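Local coordinates for oxygen-independent coproporphyrinogen III oxidase (Escherichia coli, PDB 1OLT), which catalyses the oxygen-free oxidative decarboxylation of two propionate groups of coproporphyrinogen III to the vinyl groups of protoporphyrinogen IX, using a [4Fe-4S] cluster and S-adenosylmethionine, at residues L65-G70 and F249-I255; H58-H63 and G112-L118; L210-L214 and K266-L270. The contacts are given in a common frame with arbitrary orientation. Where two conformers were deposited one is given. Numbering follows the deposited sequence.

Contact 1: residues L65-G70 and F249-I255; sequences LCYFCG and FAAQRKI. With SF4 (iron/sulfur cluster), chain B; SAM (S-adenosylmethionine), chain C.
This is a loop-on-loop contact at the cofactor site of the radical SAM core: the cluster-binding loop 65-70, after strand 53-62, lies against 249-255, in the loop between strand 236-241 and helix 263-279. A type I turn runs from Cys-66 to Cys-69 (Cys-69 N to Cys-66 O 3.2 Å), and 250-254 forms a short 3-10 helix. Tyr-67 and Ala-251 are in register, CA atoms 4.7 Å apart. Tyr-67 (chi1 m) lays one ring face under Lys-254, whose CD is 3.8 Å from the ring centroid, a CH-pi contact; Tyr-67 CB meets Ile-255 CG1 at 3.9 Å. Leu-65 CD1 reaches Ala-251 CB at 3.7 Å. Gly-70 CA sits over the Phe-249 ring, 3.7 Å from its centroid. Gln-252 NE2 donates to Phe-68 O, 3.0 Å, while Gln-252 OE1 is held by Leu-245 N. Cys-66 SG binds FE4 at 2.5 Å, Cys-69 SG binds FE2 at 2.4 Å, and Gly-70 N donates to adenine N7 of SAM (chain C), 3.1 Å. Phe-68 O also lies 2.9 Å from adenine N6, so the hydrogen bond from the Gln-252 side-chain amide ties 249-255 to the adenine end of the cluster loop, with apolar packing beside it.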
# COMPACT_ATOMS: atom_id res chain seq x y z
N LEU A 65 11.58 -15.18 9.72
CA LEU A 65 10.18 -15.47 9.36
C LEU A 65 9.19 -14.92 10.42
O LEU A 65 9.06 -15.47 11.46
CB LEU A 65 9.95 -16.96 9.21
CG LEU A 65 8.56 -17.47 8.89
CD1 LEU A 65 8.12 -16.91 7.53
CD2 LEU A 65 8.58 -18.93 8.89
N CYS A 66 8.54 -13.79 10.11
CA CYS A 66 7.47 -13.30 10.93
C CYS A 66 6.28 -14.22 10.69
O CYS A 66 5.84 -14.35 9.54
CB CYS A 66 7.10 -11.87 10.53
SG CYS A 66 8.46 -10.65 10.68
N TYR A 67 5.71 -14.79 11.74
CA TYR A 67 4.64 -15.78 11.60
C TYR A 67 3.29 -15.20 11.12
O TYR A 67 2.53 -15.97 10.54
CB TYR A 67 4.39 -16.53 12.89
CG TYR A 67 5.59 -17.33 13.43
CD1 TYR A 67 6.65 -17.70 12.62
CD2 TYR A 67 5.63 -17.68 14.79
CE1 TYR A 67 7.77 -18.41 13.16
CE2 TYR A 67 6.72 -18.43 15.33
CZ TYR A 67 7.79 -18.77 14.50
OH TYR A 67 8.89 -19.48 15.00
N PHE A 68 3.04 -13.91 11.30
CA PHE A 68 1.80 -13.26 10.82
C PHE A 68 1.86 -12.91 9.34
O PHE A 68 0.84 -12.59 8.73
CB PHE A 68 1.52 -11.97 11.63
CG PHE A 68 2.60 -10.94 11.50
CD1 PHE A 68 2.74 -10.19 10.34
CD2 PHE A 68 3.53 -10.78 12.48
CE1 PHE A 68 3.79 -9.29 10.19
CE2 PHE A 68 4.60 -9.89 12.33
CZ PHE A 68 4.72 -9.15 11.16
N CYS A 69 3.04 -12.94 8.72
CA CYS A 69 3.22 -12.21 7.49
C CYS A 69 2.61 -12.84 6.26
O CYS A 69 2.86 -13.96 5.98
CB CYS A 69 4.73 -11.88 7.22
SG CYS A 69 4.99 -10.95 5.72
N GLY A 70 1.85 -12.01 5.50
CA GLY A 70 1.16 -12.39 4.30
C GLY A 70 1.76 -11.78 3.04
O GLY A 70 1.21 -11.91 1.98
N PHE A 249 -0.75 -18.93 3.82
CA PHE A 249 0.50 -18.36 4.43
C PHE A 249 0.97 -19.28 5.47
O PHE A 249 0.49 -19.23 6.57
CB PHE A 249 0.23 -16.99 5.02
CG PHE A 249 -0.45 -16.05 4.06
CD1 PHE A 249 0.17 -15.69 2.88
CD2 PHE A 249 -1.66 -15.53 4.33
CE1 PHE A 249 -0.47 -14.83 1.98
CE2 PHE A 249 -2.30 -14.67 3.44
CZ PHE A 249 -1.66 -14.32 2.26
N ALA A 250 1.93 -20.14 5.15
CA ALA A 250 2.24 -21.31 6.00
C ALA A 250 2.77 -20.94 7.38
O ALA A 250 2.52 -21.63 8.37
CB ALA A 250 3.21 -22.30 5.28
N ALA A 251 3.46 -19.86 7.48
CA ALA A 251 4.02 -19.48 8.85
C ALA A 251 2.96 -19.19 9.84
O ALA A 251 3.12 -19.42 11.06
CB ALA A 251 4.91 -18.32 8.74
N GLN A 252 1.79 -18.75 9.34
CA GLN A 252 0.69 -18.46 10.26
C GLN A 252 0.18 -19.70 10.95
O GLN A 252 -0.52 -19.60 11.99
CB GLN A 252 -0.44 -17.73 9.53
CG GLN A 252 -0.05 -16.42 8.87
CD GLN A 252 -1.27 -15.82 8.11
OE1 GLN A 252 -2.20 -16.55 7.88
NE2 GLN A 252 -1.28 -14.52 7.84
N ARG A 253 0.56 -20.89 10.46
CA ARG A 253 0.23 -22.14 11.19
C ARG A 253 0.90 -22.20 12.52
O ARG A 253 0.44 -22.92 13.38
CB ARG A 253 0.52 -23.42 10.38
CG ARG A 253 -0.11 -23.37 8.99
CD ARG A 253 0.29 -24.50 8.04
NE ARG A 253 -0.02 -24.06 6.71
CZ ARG A 253 0.45 -24.58 5.60
NH1 ARG A 253 1.28 -25.61 5.63
NH2 ARG A 253 0.13 -24.01 4.47
N LYS A 254 1.94 -21.40 12.73
CA LYS A 254 2.60 -21.34 14.05
C LYS A 254 1.86 -20.50 15.03
O LYS A 254 2.21 -20.49 16.20
CB LYS A 254 4.04 -20.82 13.89
CG LYS A 254 4.90 -21.83 13.13
CD LYS A 254 6.39 -21.75 13.42
CE LYS A 254 7.11 -23.08 13.07
NZ LYS A 254 7.66 -23.66 14.30
N ILE A 255 0.85 -19.76 14.56
CA ILE A 255 0.01 -18.96 15.40
C ILE A 255 -1.19 -19.84 15.84
O ILE A 255 -1.82 -20.46 15.04
CB ILE A 255 -0.41 -17.67 14.65
CG1 ILE A 255 0.80 -16.75 14.52
CG2 ILE A 255 -1.53 -16.95 15.34
CD1 ILE A 255 0.56 -15.54 13.69
FE1 SF4 B . 9.58 -9.88 6.13
FE2 SF4 B . 6.94 -9.84 6.44
FE3 SF4 B . 8.44 -7.84 6.99
FE4 SF4 B . 8.47 -9.79 8.34
S1 SF4 B . 6.60 -8.46 8.17
S2 SF4 B . 10.35 -8.71 7.87
S3 SF4 B . 8.40 -11.41 7.01
S4 SF4 B . 8.05 -8.71 5.04
N SAM C . 9.78 -5.98 5.88
CA SAM C . 9.66 -4.76 6.68
C SAM C . 9.14 -4.99 8.10
O SAM C . 8.53 -6.08 8.37
OXT SAM C . 9.44 -4.13 8.90
CB SAM C . 8.65 -3.87 5.93
CG SAM C . 7.17 -3.98 6.15
SD SAM C . 6.39 -5.44 5.49
CE SAM C . 6.87 -5.48 3.76
C5' SAM C . 4.68 -4.78 5.09
C4' SAM C . 3.59 -4.74 6.22
O4' SAM C . 2.50 -5.63 6.00
C3' SAM C . 4.10 -5.16 7.57
O3' SAM C . 4.94 -4.19 8.21
C2' SAM C . 2.82 -5.53 8.33
O2' SAM C . 2.34 -4.42 9.09
C1' SAM C . 1.83 -5.82 7.23
N9 SAM C . 1.33 -7.18 7.24
C8 SAM C . 2.04 -8.28 6.82
N7 SAM C . 1.28 -9.36 6.93
C5 SAM C . 0.06 -8.95 7.41
C6 SAM C . -1.13 -9.64 7.71
N6 SAM C . -1.27 -10.96 7.55
N1 SAM C . -2.19 -8.92 8.18
C2 SAM C . -2.07 -7.54 8.36
N3 SAM C . -0.94 -6.87 8.06
C4 SAM C . 0.11 -7.58 7.60

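Contact 2: residues H58-H63 and G112-L118; sequences HIPFCH and GGTPTYL. With SAM (S-adenosylmethionine), chain D; SF4 (iron/sulfur cluster), chain B; SAM (S-adenosylmethionine), chain C.
In the partial, TIM-like (beta/alpha) barrel of the radical SAM domain, the end of strand 53-62 packs against the glycine-rich loop following the parallel strand 105-112. Tyr-117, Ile-59 and Phe-61 dominate the buried surface. Tyr-117 (chi1 t), on the 3-10 turn 115-117, receives Phe-61 CB over its ring face, 3.6 Å from the centroid, a CH-pi contact; His-63 ND1 approaches Tyr-117 CE2 at 3.4 Å, completing an aromatic cluster, and Tyr-117 OH bonds to Thr-76 O. Ile-59 (chi1 m, chi2 m) sets CD1 4.0 Å from Leu-118 CD1 and CB 3.9 Å from Pro-115 CA. Ile-59 O lies 3.2 Å from Gly-112 CA and 3.3 Å from Gly-113 CA. A side chain on either glycine would clash with this oxygen; the peptide between them is cis, and Gly-113 has positive phi (69°). Phe-61 O accepts a hydrogen bond from Thr-114 N, 3.0 Å. CA registers are Ile-59 with Gly-112, 4.8 Å, and Pro-60 with Gly-113, 4.1 Å. The loop faces both S-adenosylmethionine molecules: Gly-112 O accepts from O2' of SAM (chain D) at 2.6 Å, and Thr-114 OG1 lies 3.1 Å from N of SAM (chain C). Cys-62 SG binds cluster FE1 at 2.3 Å.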
# COMPACT_ATOMS: atom_id res chain seq x y z
N HIS A 58 10.24 -4.33 -6.07
CA HIS A 58 9.99 -5.32 -5.06
C HIS A 58 11.34 -5.95 -4.67
O HIS A 58 12.08 -6.39 -5.53
CB HIS A 58 9.09 -6.43 -5.53
CG HIS A 58 8.41 -7.13 -4.40
ND1 HIS A 58 7.42 -6.53 -3.67
CD2 HIS A 58 8.59 -8.37 -3.87
CE1 HIS A 58 6.98 -7.39 -2.75
NE2 HIS A 58 7.68 -8.51 -2.86
N ILE A 59 11.65 -5.93 -3.40
CA ILE A 59 12.83 -6.57 -2.86
C ILE A 59 12.31 -7.66 -1.91
O ILE A 59 11.76 -7.35 -0.84
CB ILE A 59 13.74 -5.58 -2.08
CG1 ILE A 59 14.23 -4.37 -2.88
CG2 ILE A 59 14.98 -6.33 -1.54
CD1 ILE A 59 15.00 -4.71 -4.09
N PRO A 60 12.36 -8.93 -2.31
CA PRO A 60 11.60 -9.91 -1.55
C PRO A 60 12.23 -10.46 -0.27
O PRO A 60 11.50 -11.02 0.54
CB PRO A 60 11.40 -11.05 -2.56
CG PRO A 60 12.68 -11.01 -3.43
CD PRO A 60 12.96 -9.54 -3.52
N PHE A 61 13.52 -10.26 -0.05
CA PHE A 61 14.22 -10.97 0.96
C PHE A 61 13.99 -10.41 2.37
O PHE A 61 13.95 -9.19 2.57
CB PHE A 61 15.74 -11.03 0.58
CG PHE A 61 15.99 -11.61 -0.75
CD1 PHE A 61 15.73 -12.91 -1.01
CD2 PHE A 61 16.45 -10.80 -1.78
CE1 PHE A 61 15.92 -13.43 -2.30
CE2 PHE A 61 16.63 -11.32 -3.03
CZ PHE A 61 16.42 -12.61 -3.27
N CYS A 62 13.86 -11.32 3.33
CA CYS A 62 13.82 -11.00 4.75
C CYS A 62 14.82 -11.87 5.52
O CYS A 62 15.10 -13.00 5.14
CB CYS A 62 12.42 -11.17 5.31
SG CYS A 62 11.15 -10.23 4.46
N HIS A 63 15.30 -11.35 6.65
CA HIS A 63 16.27 -12.08 7.50
C HIS A 63 15.62 -13.26 8.24
O HIS A 63 16.24 -14.30 8.44
CB HIS A 63 16.90 -11.13 8.53
CG HIS A 63 17.73 -10.05 7.90
ND1 HIS A 63 18.73 -10.32 7.00
CD2 HIS A 63 17.77 -8.73 8.13
CE1 HIS A 63 19.31 -9.19 6.62
NE2 HIS A 63 18.74 -8.21 7.28
N GLY A 112 8.51 -4.72 -0.24
CA GLY A 112 8.91 -6.12 -0.12
C GLY A 112 7.99 -6.91 0.80
O GLY A 112 6.76 -6.64 0.81
N GLY A 113 8.54 -7.87 1.59
CA GLY A 113 9.91 -8.11 1.77
C GLY A 113 10.54 -7.00 2.53
O GLY A 113 9.87 -6.08 2.99
N THR A 114 11.88 -7.04 2.63
CA THR A 114 12.63 -6.10 3.37
C THR A 114 13.66 -5.41 2.50
O THR A 114 14.76 -5.95 2.26
CB THR A 114 13.33 -6.79 4.53
OG1 THR A 114 12.44 -7.43 5.43
CG2 THR A 114 14.02 -5.72 5.40
N PRO A 115 13.34 -4.23 1.96
CA PRO A 115 14.33 -3.49 1.16
C PRO A 115 15.68 -3.29 1.80
O PRO A 115 16.66 -3.36 1.05
CB PRO A 115 13.63 -2.15 0.88
CG PRO A 115 12.15 -2.53 0.86
CD PRO A 115 12.02 -3.58 1.92
N THR A 116 15.71 -3.08 3.11
CA THR A 116 16.95 -2.93 3.85
C THR A 116 17.70 -4.23 4.16
O THR A 116 18.72 -4.19 4.88
CB THR A 116 16.76 -2.06 5.11
OG1 THR A 116 15.67 -2.51 5.94
CG2 THR A 116 16.43 -0.70 4.68
N TYR A 117 17.22 -5.33 3.61
CA TYR A 117 18.03 -6.53 3.48
C TYR A 117 19.28 -6.24 2.63
O TYR A 117 20.36 -6.85 2.85
CB TYR A 117 17.22 -7.62 2.82
CG TYR A 117 17.87 -9.00 2.82
CD1 TYR A 117 18.84 -9.37 1.85
CD2 TYR A 117 17.50 -9.96 3.77
CE1 TYR A 117 19.42 -10.67 1.87
CE2 TYR A 117 18.07 -11.23 3.81
CZ TYR A 117 19.04 -11.58 2.85
OH TYR A 117 19.57 -12.85 2.90
N LEU A 118 19.10 -5.36 1.62
CA LEU A 118 20.21 -4.89 0.82
C LEU A 118 21.22 -4.12 1.68
O LEU A 118 20.88 -3.16 2.37
CB LEU A 118 19.74 -4.04 -0.32
CG LEU A 118 18.69 -4.61 -1.27
CD1 LEU A 118 18.46 -3.61 -2.36
CD2 LEU A 118 19.12 -5.90 -1.86
N SAM D . -0.32 -5.84 1.52
CA SAM D . -0.33 -5.69 2.98
C SAM D . -1.59 -6.31 3.62
O SAM D . -1.56 -7.20 4.48
OXT SAM D . -2.75 -5.97 3.30
CB SAM D . -0.18 -4.19 3.36
CG SAM D . 1.20 -3.54 3.02
SD SAM D . 1.17 -2.38 1.61
CE SAM D . 1.05 -0.76 2.47
C5' SAM D . 2.84 -2.21 0.88
C4' SAM D . 3.33 -3.52 0.29
O4' SAM D . 2.49 -3.80 -0.82
C3' SAM D . 4.75 -3.47 -0.28
O3' SAM D . 5.73 -3.54 0.74
C2' SAM D . 4.67 -4.63 -1.24
O2' SAM D . 4.71 -5.84 -0.54
C1' SAM D . 3.27 -4.45 -1.84
N9 SAM D . 3.27 -3.59 -3.02
C8 SAM D . 3.23 -2.25 -3.06
N7 SAM D . 3.27 -1.84 -4.39
C5 SAM D . 3.34 -2.91 -5.14
C6 SAM D . 3.41 -3.08 -6.50
N6 SAM D . 3.38 -2.08 -7.36
N1 SAM D . 3.50 -4.35 -6.95
C2 SAM D . 3.51 -5.40 -6.12
N3 SAM D . 3.46 -5.25 -4.79
C4 SAM D . 3.37 -4.01 -4.31
FE1 SF4 B . 9.58 -9.88 6.13
FE2 SF4 B . 6.94 -9.84 6.44
FE3 SF4 B . 8.44 -7.84 6.99
FE4 SF4 B . 8.47 -9.79 8.34
S1 SF4 B . 6.60 -8.46 8.17
S2 SF4 B . 10.35 -8.71 7.87
S3 SF4 B . 8.40 -11.41 7.01
S4 SF4 B . 8.05 -8.71 5.04
N SAM C . 9.78 -5.98 5.88
CA SAM C . 9.66 -4.76 6.68
C SAM C . 9.14 -4.99 8.10
O SAM C . 8.53 -6.08 8.37
OXT SAM C . 9.44 -4.13 8.90
CB SAM C . 8.65 -3.87 5.93
CG SAM C . 7.17 -3.98 6.15
SD SAM C . 6.39 -5.44 5.49
CE SAM C . 6.87 -5.48 3.76
C5' SAM C . 4.68 -4.78 5.09
C4' SAM C . 3.59 -4.74 6.22
O4' SAM C . 2.50 -5.63 6.00
C3' SAM C . 4.10 -5.16 7.57
O3' SAM C . 4.94 -4.19 8.21
C2' SAM C . 2.82 -5.53 8.33
O2' SAM C . 2.34 -4.42 9.09
C1' SAM C . 1.83 -5.82 7.23
N9 SAM C . 1.33 -7.18 7.24
C8 SAM C . 2.04 -8.28 6.82
N7 SAM C . 1.28 -9.36 6.93
C5 SAM C . 0.06 -8.95 7.41
C6 SAM C . -1.13 -9.64 7.71
N6 SAM C . -1.27 -10.96 7.55
N1 SAM C . -2.19 -8.92 8.18
C2 SAM C . -2.07 -7.54 8.36
N3 SAM C . -0.94 -6.87 8.06
C4 SAM C . 0.11 -7.58 7.60
O HOH W 1 14.02 -8.71 7.38
O HOH W 2 19.14 -5.22 7.43

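Contact 3: residues L210-L214 and K266-L270; sequences LIYGL and KLDIL. With SAM (S-adenosylmethionine), chain C.
Strand-to-helix packing between the sheet of the partial, TIM-like radical SAM barrel and a helix on its outside joins the C-terminal end of strand 207-212 to helix 263-279. The short axes of 210-212 and 266-270 pass 10.2 Å apart with their N-to-C directions at 143°, so the helix runs obliquely antiparallel to the strand. Residues 210-212 are extended and 266-270 is regular helix, with Leu-270 N bonded to Lys-266 O at 3.0 Å. Tyr-212 (chi1 p, 74°; chi2 -84°) is the main bridge, its CA-to-CB bond pointing toward the helix. Tyr-212 CB meets Ile-269 CG2 at 3.6 Å, Tyr-212 CE2 lies 4.2 Å from Leu-270 CB and 3.7 Å from Lys-266 O, and Tyr-212 OH touches Leu-270 CD2 at 3.7 Å. Ile-269 (m, t) also packs on Phe-222 of helix 219-232. The strand alternates sides: Ile-211 points inward, with CG1 3.6 Å from O2' of SAM (chain C). At the strand end the chain turns through Gly-213, whose CA is 6.1 Å from Lys-266 CA. At its phi 101°, psi 5° a CB would be jammed against the carbonyl O of Tyr-212, and would also clash with Lys-266 NZ in the conformer given. Lys-266 (chi1 m, chi2 t, chi3 p, chi4 t) sets CE 3.7 Å from Gly-213 CA, and its ammonium bonds to Asn-241 OD1. No direct hydrogen bond joins the segments; a water links them instead, donating to Gly-213 O at 2.8 Å and accepting from Lys-266 NZ at 3.1 Å.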
# COMPACT_ATOMS: atom_id res chain seq x y z
N LEU A 210 1.53 -0.94 12.36
CA LEU A 210 1.07 -1.68 13.47
C LEU A 210 0.03 -2.69 12.96
O LEU A 210 -0.60 -2.47 11.92
CB LEU A 210 0.45 -0.81 14.55
CG LEU A 210 1.35 0.25 15.17
CD1 LEU A 210 0.51 1.22 16.09
CD2 LEU A 210 2.40 -0.44 15.94
N ILE A 211 -0.10 -3.80 13.67
CA ILE A 211 -1.17 -4.78 13.40
C ILE A 211 -1.98 -5.07 14.65
O ILE A 211 -1.41 -5.33 15.73
CB ILE A 211 -0.63 -6.09 12.84
CG1 ILE A 211 0.28 -5.87 11.63
CG2 ILE A 211 -1.75 -7.06 12.53
CD1 ILE A 211 1.04 -7.18 11.21
N TYR A 212 -3.31 -5.03 14.50
CA TYR A 212 -4.23 -5.42 15.59
C TYR A 212 -4.94 -6.72 15.21
O TYR A 212 -5.21 -6.98 14.04
CB TYR A 212 -5.22 -4.29 15.99
CG TYR A 212 -6.34 -4.03 15.03
CD1 TYR A 212 -6.16 -3.22 13.96
CD2 TYR A 212 -7.59 -4.61 15.22
CE1 TYR A 212 -7.16 -2.98 13.08
CE2 TYR A 212 -8.64 -4.35 14.34
CZ TYR A 212 -8.38 -3.57 13.25
OH TYR A 212 -9.37 -3.30 12.36
N GLY A 213 -5.19 -7.56 16.18
CA GLY A 213 -5.69 -8.93 15.94
C GLY A 213 -4.65 -10.06 16.04
O GLY A 213 -4.92 -11.20 15.74
N LEU A 214 -3.43 -9.71 16.44
CA LEU A 214 -2.37 -10.68 16.64
C LEU A 214 -2.62 -11.47 17.90
O LEU A 214 -3.32 -11.00 18.78
CB LEU A 214 -1.03 -9.96 16.71
CG LEU A 214 -0.50 -9.29 15.47
CD1 LEU A 214 0.80 -8.57 15.70
CD2 LEU A 214 -0.30 -10.26 14.27
N LYS A 266 -11.53 -7.16 18.99
CA LYS A 266 -10.92 -6.47 17.85
C LYS A 266 -11.65 -5.14 17.55
O LYS A 266 -11.04 -4.16 17.16
CB LYS A 266 -10.86 -7.37 16.60
CG LYS A 266 -10.06 -8.63 16.75
CD LYS A 266 -9.84 -9.39 15.35
CE LYS A 266 -8.97 -8.56 14.31
NZ LYS A 266 -8.35 -9.31 13.04
N LEU A 267 -12.96 -5.12 17.75
CA LEU A 267 -13.75 -3.92 17.59
C LEU A 267 -13.40 -2.91 18.65
O LEU A 267 -13.35 -1.73 18.35
CB LEU A 267 -15.27 -4.17 17.68
CG LEU A 267 -15.88 -4.97 16.53
CD1 LEU A 267 -17.33 -5.19 16.70
CD2 LEU A 267 -15.60 -4.30 15.20
N ASP A 268 -13.19 -3.36 19.88
CA ASP A 268 -12.83 -2.45 20.96
C ASP A 268 -11.39 -1.90 20.71
O ASP A 268 -11.16 -0.73 20.91
CB ASP A 268 -12.90 -3.10 22.32
CG ASP A 268 -14.33 -3.35 22.77
OD1 ASP A 268 -15.34 -2.83 22.17
OD2 ASP A 268 -14.52 -4.07 23.75
N ILE A 269 -10.48 -2.73 20.20
CA ILE A 269 -9.13 -2.27 19.81
C ILE A 269 -9.23 -1.20 18.78
O ILE A 269 -8.60 -0.15 18.90
CB ILE A 269 -8.27 -3.36 19.37
CG1 ILE A 269 -7.95 -4.24 20.55
CG2 ILE A 269 -6.92 -2.77 18.73
CD1 ILE A 269 -7.31 -5.59 20.14
N LEU A 270 -10.08 -1.39 17.78
CA LEU A 270 -10.14 -0.45 16.69
C LEU A 270 -10.78 0.86 17.15
O LEU A 270 -10.26 1.92 16.83
CB LEU A 270 -10.90 -1.02 15.53
CG LEU A 270 -11.06 -0.05 14.36
CD1 LEU A 270 -9.72 0.43 13.89
CD2 LEU A 270 -11.84 -0.67 13.24
N SAM C . 9.78 -5.98 5.88
CA SAM C . 9.66 -4.76 6.68
C SAM C . 9.14 -4.99 8.10
O SAM C . 8.53 -6.08 8.37
OXT SAM C . 9.44 -4.13 8.90
CB SAM C . 8.65 -3.87 5.93
CG SAM C . 7.17 -3.98 6.15
SD SAM C . 6.39 -5.44 5.49
CE SAM C . 6.87 -5.48 3.76
C5' SAM C . 4.68 -4.78 5.09
C4' SAM C . 3.59 -4.74 6.22
O4' SAM C . 2.50 -5.63 6.00
C3' SAM C . 4.10 -5.16 7.57
O3' SAM C . 4.94 -4.19 8.21
C2' SAM C . 2.82 -5.53 8.33
O2' SAM C . 2.34 -4.42 9.09
C1' SAM C . 1.83 -5.82 7.23
N9 SAM C . 1.33 -7.18 7.24
C8 SAM C . 2.04 -8.28 6.82
N7 SAM C . 1.28 -9.36 6.93
C5 SAM C . 0.06 -8.95 7.41
C6 SAM C . -1.13 -9.64 7.71
N6 SAM C . -1.27 -10.96 7.55
N1 SAM C . -2.19 -8.92 8.18
C2 SAM C . -2.07 -7.54 8.36
N3 SAM C . -0.94 -6.87 8.06
C4 SAM C . 0.11 -7.58 7.60
O HOH W 3 -7.34 -11.81 14.54

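All three contacts belong to the radical SAM core and approach the same S-adenosylmethionine (chain C). Contacts 1 and 2 adjoin in sequence, since 58-63 leads almost directly into 65-70, and together supply the three cysteines of the cluster; their centres are about 17 Å apart. Contacts 1 and 3, also with centres about 17 Å apart, touch through Phe-68, which packs on Ile-211 and Leu-214. Contacts 2 and 3 reach the same sheet, but their nearest atoms are about 12 Å apart. Along the chain, contact 1 interleaves with both others, whereas contact 2 closes before contact 3 opens. The loop after strand 53-62 thus reaches the end of strand 207-212, and cluster and SAM are gripped by parts far apart in sequence.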